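PDB 1UB7: 3-oxoacyl-[acyl-carrier protein] synthase from Thermus thermophilus, which probably catalyses the first condensation of fatty acid synthesis, condensing the acetyl group of acetyl-CoA with malonyl-ACP to give 3-oxobutanoyl-ACP. Local coordinates for residues I4-A9 and R63-A68; K56-L61 and G159-V164. One frame throughout, in Å; residues are numbered along the deposited sequence.

Interaction 1 of 2, residues I4-A9 and R63-A68; sequences ILALGA and RRHPGA
H65 lays one face of its imidazole ring against the methyl group of A6. A6 CB sits over that face, 3.9 Å from the centroid of the H65 ring, in a CH-pi contact offset toward the rim. The closest ring atom is H65 CG, 3.6 Å from A6 CB. H65 CG is anti to its own carbonyl carbon (chi1 -52°), which brings it over to the A6 methyl. The ring edge then meets the backbone of L7, with L7 O close to the ring plane and 3.3 Å from H65 CD2. R64 approaches the same carbonyl oxygen from the last turn of its helix. A bend at chi3 turns its NE to L7 O. NE gives this oxygen a weak, bent hydrogen bond of 3.0 Å, with an N-H...O angle of 127°. R64 CD lies 3.2 Å from L7 O and also touches G8 CA. The guanidinium has a stronger partner in D291, a salt bridge through NH2. A68 closes a type II turn that begins at H65, and A68 CB rests 3.9 Å from A6 CB. An alanine in place of H65 would probably leave the A6 methyl without its aromatic cover and open a gap beside L7 O. The contact thus joins the last helical residue and the turn after it to strand 3-10 mainly by packing, with a weak bond from R64 NE to L7 O and an arginine whose charge is probably balanced elsewhere.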
ATOM      1  N   ILE A   4     -12.979  -8.020 -14.266  1.00 36.88           N
ATOM      2  CA  ILE A   4     -13.351  -6.615 -14.177  1.00 34.99           C
ATOM      3  C   ILE A   4     -14.822  -6.398 -14.522  1.00 39.99           C
ATOM      4  O   ILE A   4     -15.239  -6.568 -15.662  1.00 40.34           O
ATOM      5  CB  ILE A   4     -12.458  -5.761 -15.095  1.00 36.41           C
ATOM      6  CG1 ILE A   4     -11.102  -5.565 -14.418  1.00 27.20           C
ATOM      7  CG2 ILE A   4     -13.112  -4.409 -15.382  1.00 24.66           C
ATOM      8  CD1 ILE A   4     -10.074  -4.906 -15.283  1.00 25.23           C
ATOM      9  N   LEU A   5     -15.600  -6.013 -13.517  1.00 39.44           N
ATOM     10  CA  LEU A   5     -17.021  -5.787 -13.675  1.00 33.69           C
ATOM     11  C   LEU A   5     -17.377  -4.378 -14.158  1.00 37.85           C
ATOM     12  O   LEU A   5     -18.447  -4.167 -14.739  1.00 43.23           O
ATOM     13  CB  LEU A   5     -17.721  -6.050 -12.345  1.00 32.40           C
ATOM     14  CG  LEU A   5     -17.415  -7.361 -11.626  1.00 38.48           C
ATOM     15  CD1 LEU A   5     -18.217  -7.411 -10.334  1.00 37.30           C
ATOM     16  CD2 LEU A   5     -17.739  -8.547 -12.522  1.00 34.61           C
ATOM     17  N   ALA A   6     -16.500  -3.411 -13.913  1.00 31.00           N
ATOM     18  CA  ALA A   6     -16.768  -2.032 -14.316  1.00 28.83           C
ATOM     19  C   ALA A   6     -15.458  -1.267 -14.425  1.00 31.89           C
ATOM     20  O   ALA A   6     -14.466  -1.629 -13.779  1.00 27.52           O
ATOM     21  CB  ALA A   6     -17.680  -1.352 -13.291  1.00 27.15           C
ATOM     22  N   LEU A   7     -15.467  -0.204 -15.227  1.00 28.72           N
ATOM     23  CA  LEU A   7     -14.274   0.610 -15.455  1.00 26.98           C
ATOM     24  C   LEU A   7     -14.652   2.054 -15.734  1.00 29.11           C
ATOM     25  O   LEU A   7     -15.711   2.331 -16.292  1.00 27.33           O
ATOM     26  CB  LEU A   7     -13.490   0.059 -16.652  1.00 24.04           C
ATOM     27  CG  LEU A   7     -12.407   0.925 -17.319  1.00 36.80           C
ATOM     28  CD1 LEU A   7     -11.138   0.957 -16.463  1.00 33.20           C
ATOM     29  CD2 LEU A   7     -12.095   0.357 -18.701  1.00 25.69           C
ATOM     30  N   GLY A   8     -13.773   2.966 -15.339  1.00 28.64           N
ATOM     31  CA  GLY A   8     -13.980   4.384 -15.569  1.00 21.74           C
ATOM     32  C   GLY A   8     -12.629   5.064 -15.412  1.00 24.70           C
ATOM     33  O   GLY A   8     -11.731   4.490 -14.790  1.00 21.06           O
ATOM     34  N   ALA A   9     -12.459   6.268 -15.968  1.00 30.50           N
ATOM     35  CA  ALA A   9     -11.192   6.998 -15.849  1.00 29.30           C
ATOM     36  C   ALA A   9     -11.413   8.488 -16.005  1.00 32.18           C
ATOM     37  O   ALA A   9     -12.483   8.922 -16.408  1.00 38.00           O
ATOM     38  CB  ALA A   9     -10.175   6.498 -16.878  1.00 24.15           C
ATOM     39  N   ARG A  63     -20.982   6.622 -13.940  1.00 36.15           N
ATOM     40  CA  ARG A  63     -21.806   7.110 -15.054  1.00 35.22           C
ATOM     41  C   ARG A  63     -21.962   5.985 -16.072  1.00 34.47           C
ATOM     42  O   ARG A  63     -23.057   5.736 -16.565  1.00 32.45           O
ATOM     43  CB  ARG A  63     -21.176   8.331 -15.739  1.00 37.63           C
ATOM     44  CG  ARG A  63     -21.506   9.665 -15.075  1.00 50.77           C
ATOM     45  CD  ARG A  63     -22.470  10.514 -15.921  1.00 64.28           C
ATOM     46  NE  ARG A  63     -23.642   9.767 -16.389  1.00 69.16           N
ATOM     47  CZ  ARG A  63     -24.574  10.251 -17.214  1.00 66.07           C
ATOM     48  NH1 ARG A  63     -24.496  11.496 -17.676  1.00 65.52           N
ATOM     49  NH2 ARG A  63     -25.574   9.474 -17.604  1.00 58.35           N
ATOM     50  N   ARG A  64     -20.863   5.285 -16.358  1.00 34.64           N
ATOM     51  CA  ARG A  64     -20.872   4.186 -17.330  1.00 27.91           C
ATOM     52  C   ARG A  64     -21.497   2.897 -16.790  1.00 32.86           C
ATOM     53  O   ARG A  64     -22.056   2.089 -17.552  1.00 28.48           O
ATOM     54  CB  ARG A  64     -19.437   3.864 -17.781  1.00 33.89           C
ATOM     55  CG  ARG A  64     -18.578   5.077 -18.165  1.00 31.45           C
ATOM     56  CD  ARG A  64     -17.102   4.778 -17.916  1.00 29.97           C
ATOM     57  NE  ARG A  64     -16.601   3.706 -18.767  1.00 33.45           N
ATOM     58  CZ  ARG A  64     -16.300   3.854 -20.056  1.00 39.29           C
ATOM     59  NH1 ARG A  64     -16.450   5.038 -20.650  1.00 37.70           N
ATOM     60  NH2 ARG A  64     -15.835   2.823 -20.748  1.00 25.43           N
ATOM     61  N   HIS A  65     -21.383   2.691 -15.482  1.00 34.44           N
ATOM     62  CA  HIS A  65     -21.900   1.471 -14.864  1.00 34.16           C
ATOM     63  C   HIS A  65     -22.659   1.756 -13.584  1.00 35.70           C
ATOM     64  O   HIS A  65     -22.139   1.554 -12.491  1.00 36.21           O
ATOM     65  CB  HIS A  65     -20.743   0.528 -14.551  1.00 33.09           C
ATOM     66  CG  HIS A  65     -19.836   0.273 -15.712  1.00 30.29           C
ATOM     67  ND1 HIS A  65     -20.026  -0.772 -16.591  1.00 33.57           N
ATOM     68  CD2 HIS A  65     -18.704   0.900 -16.112  1.00 38.44           C
ATOM     69  CE1 HIS A  65     -19.045  -0.785 -17.477  1.00 36.31           C
ATOM     70  NE2 HIS A  65     -18.228   0.220 -17.208  1.00 45.21           N
ATOM     71  N   PRO A  66     -23.909   2.221 -13.703  1.00 41.09           N
ATOM     72  CA  PRO A  66     -24.782   2.549 -12.567  1.00 37.72           C
ATOM     73  C   PRO A  66     -24.914   1.398 -11.569  1.00 40.59           C
ATOM     74  O   PRO A  66     -25.097   0.239 -11.963  1.00 38.99           O
ATOM     75  CB  PRO A  66     -26.120   2.865 -13.233  1.00 35.33           C
ATOM     76  CG  PRO A  66     -25.729   3.335 -14.608  1.00 40.37           C
ATOM     77  CD  PRO A  66     -24.615   2.401 -14.986  1.00 37.80           C
ATOM     78  N   GLY A  67     -24.818   1.735 -10.282  1.00 39.02           N
ATOM     79  CA  GLY A  67     -24.941   0.748  -9.222  1.00 41.57           C
ATOM     80  C   GLY A  67     -23.776  -0.213  -9.075  1.00 40.46           C
ATOM     81  O   GLY A  67     -23.878  -1.215  -8.359  1.00 42.15           O
ATOM     82  N   ALA A  68     -22.662   0.093  -9.733  1.00 35.34           N
ATOM     83  CA  ALA A  68     -21.492  -0.781  -9.696  1.00 36.87           C
ATOM     84  C   ALA A  68     -20.796  -0.931  -8.340  1.00 33.86           C
ATOM     85  O   ALA A  68     -20.159  -1.956  -8.091  1.00 35.09           O
ATOM     86  CB  ALA A  68     -20.476  -0.339 -10.753  1.00 31.65           C
TER

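Interaction 2 of 2, residues K56-L61 and G159-V164; sequences KAVEDL and GGAAVV
Helix 56-61 packs on strand 159-164 with its axis 6.8 Å away at closest approach and a signed crossing angle of -47°, and A57 and G160 have the nearest CA atoms, 5.1 Å apart. A57 turns its methyl toward the strand. A57 CB meets the peptide between the two glycines, 3.5 Å from G159 C and 3.6 Å from G160 N. A side chain at G159 would point toward the helix, and its CB would fall tight against A57 CB. The absence of a side chain here probably helps helix and strand come this close. Further along the strand, A161 turns its CB toward the helix. V58 CG2 reaches it from one helical position, at 4.2 Å, and L61 CD1 from another, at 4.0 Å. L61 CG is anti to the backbone N (chi1 -177°), which sends CG toward the strand. Its CD1 does the touching: L61 CD1 is 3.6 Å from A161 O, comes near A162 CA, and meets V163 CG2 at 4.1 Å. No hydrogen bond crosses between the segments, and the touching residues are all buried. V58 also packs on L133 and V135 of the adjacent strand 131-138, while L61 reaches A6 of strand 3-10 on the other flank. A162 points away from the helix and touches W113 of helix 112-125, which lies against the opposite face of the sheet. This is one half of the five-layered alpha-beta-alpha-beta-alpha thiolase fold, a mixed five-stranded sheet between helices.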
ATOM      1  N   LYS A  56     -13.072  11.511  -9.163  1.00 39.84           N
ATOM      2  CA  LYS A  56     -13.544  11.703 -10.526  1.00 38.88           C
ATOM      3  C   LYS A  56     -13.488  10.441 -11.378  1.00 32.76           C
ATOM      4  O   LYS A  56     -14.361  10.216 -12.215  1.00 36.12           O
ATOM      5  CB  LYS A  56     -12.779  12.853 -11.198  1.00 42.26           C
ATOM      6  CG  LYS A  56     -13.411  14.213 -10.911  1.00 44.24           C
ATOM      7  CD  LYS A  56     -12.380  15.269 -10.590  1.00 49.13           C
ATOM      8  CE  LYS A  56     -13.026  16.530 -10.013  1.00 49.33           C
ATOM      9  NZ  LYS A  56     -11.978  17.526  -9.605  1.00 47.07           N
ATOM     10  N   ALA A  57     -12.483   9.603 -11.171  1.00 32.33           N
ATOM     11  CA  ALA A  57     -12.399   8.375 -11.954  1.00 27.52           C
ATOM     12  C   ALA A  57     -13.533   7.448 -11.542  1.00 26.63           C
ATOM     13  O   ALA A  57     -14.130   6.785 -12.379  1.00 33.87           O
ATOM     14  CB  ALA A  57     -11.059   7.690 -11.736  1.00 28.27           C
ATOM     15  N   VAL A  58     -13.847   7.400 -10.250  1.00 30.38           N
ATOM     16  CA  VAL A  58     -14.926   6.522  -9.823  1.00 32.95           C
ATOM     17  C   VAL A  58     -16.289   7.058 -10.306  1.00 35.84           C
ATOM     18  O   VAL A  58     -17.177   6.268 -10.661  1.00 35.28           O
ATOM     19  CB  VAL A  58     -14.935   6.313  -8.288  1.00 32.32           C
ATOM     20  CG1 VAL A  58     -16.085   5.376  -7.909  1.00 32.49           C
ATOM     21  CG2 VAL A  58     -13.617   5.699  -7.841  1.00 20.39           C
ATOM     22  N   GLU A  59     -16.461   8.383 -10.327  1.00 31.43           N
ATOM     23  CA  GLU A  59     -17.721   8.958 -10.824  1.00 33.57           C
ATOM     24  C   GLU A  59     -17.934   8.545 -12.278  1.00 30.59           C
ATOM     25  O   GLU A  59     -19.047   8.222 -12.691  1.00 34.07           O
ATOM     26  CB  GLU A  59     -17.712  10.487 -10.731  1.00 26.04           C
ATOM     27  CG  GLU A  59     -17.960  10.998  -9.338  1.00 23.82           C
ATOM     28  CD  GLU A  59     -17.567  12.447  -9.170  1.00 30.78           C
ATOM     29  OE1 GLU A  59     -17.073  13.049 -10.146  1.00 36.48           O
ATOM     30  OE2 GLU A  59     -17.745  12.986  -8.052  1.00 35.79           O
ATOM     31  N   ASP A  60     -16.860   8.552 -13.057  1.00 30.38           N
ATOM     32  CA  ASP A  60     -16.966   8.175 -14.445  1.00 27.57           C
ATOM     33  C   ASP A  60     -17.395   6.702 -14.500  1.00 28.58           C
ATOM     34  O   ASP A  60     -18.239   6.321 -15.313  1.00 32.14           O
ATOM     35  CB  ASP A  60     -15.617   8.388 -15.155  1.00 29.34           C
ATOM     36  CG  ASP A  60     -15.688   8.052 -16.632  1.00 30.88           C
ATOM     37  OD1 ASP A  60     -16.560   8.626 -17.335  1.00 30.02           O
ATOM     38  OD2 ASP A  60     -14.888   7.209 -17.090  1.00 31.24           O
ATOM     39  N   LEU A  61     -16.802   5.884 -13.635  1.00 28.70           N
ATOM     40  CA  LEU A  61     -17.130   4.456 -13.542  1.00 29.54           C
ATOM     41  C   LEU A  61     -18.634   4.318 -13.268  1.00 29.31           C
ATOM     42  O   LEU A  61     -19.320   3.496 -13.870  1.00 32.10           O
ATOM     43  CB  LEU A  61     -16.315   3.808 -12.402  1.00 27.19           C
ATOM     44  CG  LEU A  61     -16.460   2.291 -12.190  1.00 39.18           C
ATOM     45  CD1 LEU A  61     -15.170   1.736 -11.585  1.00 27.47           C
ATOM     46  CD2 LEU A  61     -17.671   1.978 -11.288  1.00 19.40           C
ATOM     47  N   GLY A 159      -6.474   9.512 -13.353  1.00 36.70           N
ATOM     48  CA  GLY A 159      -7.141   8.604 -12.444  1.00 28.79           C
ATOM     49  C   GLY A 159      -7.932   7.565 -13.212  1.00 34.81           C
ATOM     50  O   GLY A 159      -8.564   7.862 -14.224  1.00 38.31           O
ATOM     51  N   GLY A 160      -7.880   6.331 -12.737  1.00 29.90           N
ATOM     52  CA  GLY A 160      -8.613   5.266 -13.380  1.00 27.37           C
ATOM     53  C   GLY A 160      -9.134   4.354 -12.287  1.00 31.25           C
ATOM     54  O   GLY A 160      -8.622   4.367 -11.167  1.00 32.48           O
ATOM     55  N   ALA A 161     -10.136   3.547 -12.603  1.00 28.58           N
ATOM     56  CA  ALA A 161     -10.703   2.655 -11.609  1.00 27.08           C
ATOM     57  C   ALA A 161     -11.439   1.488 -12.223  1.00 31.37           C
ATOM     58  O   ALA A 161     -11.987   1.563 -13.322  1.00 34.57           O
ATOM     59  CB  ALA A 161     -11.655   3.421 -10.715  1.00 25.04           C
ATOM     60  N   ALA A 162     -11.473   0.399 -11.486  1.00 29.74           N
ATOM     61  CA  ALA A 162     -12.186  -0.759 -11.958  1.00 31.56           C
ATOM     62  C   ALA A 162     -12.733  -1.496 -10.754  1.00 31.15           C
ATOM     63  O   ALA A 162     -12.199  -1.395  -9.650  1.00 29.67           O
ATOM     64  CB  ALA A 162     -11.250  -1.657 -12.748  1.00 28.44           C
ATOM     65  N   VAL A 163     -13.807  -2.231 -10.956  1.00 31.59           N
ATOM     66  CA  VAL A 163     -14.346  -3.002  -9.858  1.00 32.86           C
ATOM     67  C   VAL A 163     -13.988  -4.430 -10.188  1.00 34.21           C
ATOM     68  O   VAL A 163     -14.268  -4.895 -11.293  1.00 32.13           O
ATOM     69  CB  VAL A 163     -15.871  -2.873  -9.761  1.00 32.15           C
ATOM     70  CG1 VAL A 163     -16.424  -3.931  -8.812  1.00 33.32           C
ATOM     71  CG2 VAL A 163     -16.230  -1.489  -9.269  1.00 27.29           C
ATOM     72  N   VAL A 164     -13.335  -5.120  -9.260  1.00 28.64           N
ATOM     73  CA  VAL A 164     -12.989  -6.512  -9.507  1.00 29.19           C
ATOM     74  C   VAL A 164     -13.974  -7.401  -8.741  1.00 33.86           C
ATOM     75  O   VAL A 164     -14.264  -7.156  -7.563  1.00 40.51           O
ATOM     76  CB  VAL A 164     -11.528  -6.809  -9.069  1.00 26.67           C
ATOM     77  CG1 VAL A 164     -11.228  -8.277  -9.217  1.00 22.53           C
ATOM     78  CG2 VAL A 164     -10.562  -5.992  -9.918  1.00 31.14           C
TER

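In the fold
Interactions 1 and 2 share helix 50-64 and have centres about 7 Å apart. Their strands, 3-10 and 158-165, are antiparallel neighbours in one sheet. The helix body packs mainly on the inner strand, and its last residue with the following turn meets the outer one. They meet directly: L5 N lies 2.8 Å from V163 O, a probable hydrogen bond. D60, on the helix of interaction 2, joins them as well, with A9 N 2.8 Å from D60 OD2, also a probable hydrogen bond. K287 pairs with D60 in a salt bridge. Interaction 1 lies away from the annotated sites. In interaction 2, G159 is about 12 Å from the side chain of N276, a predicted active-site residue.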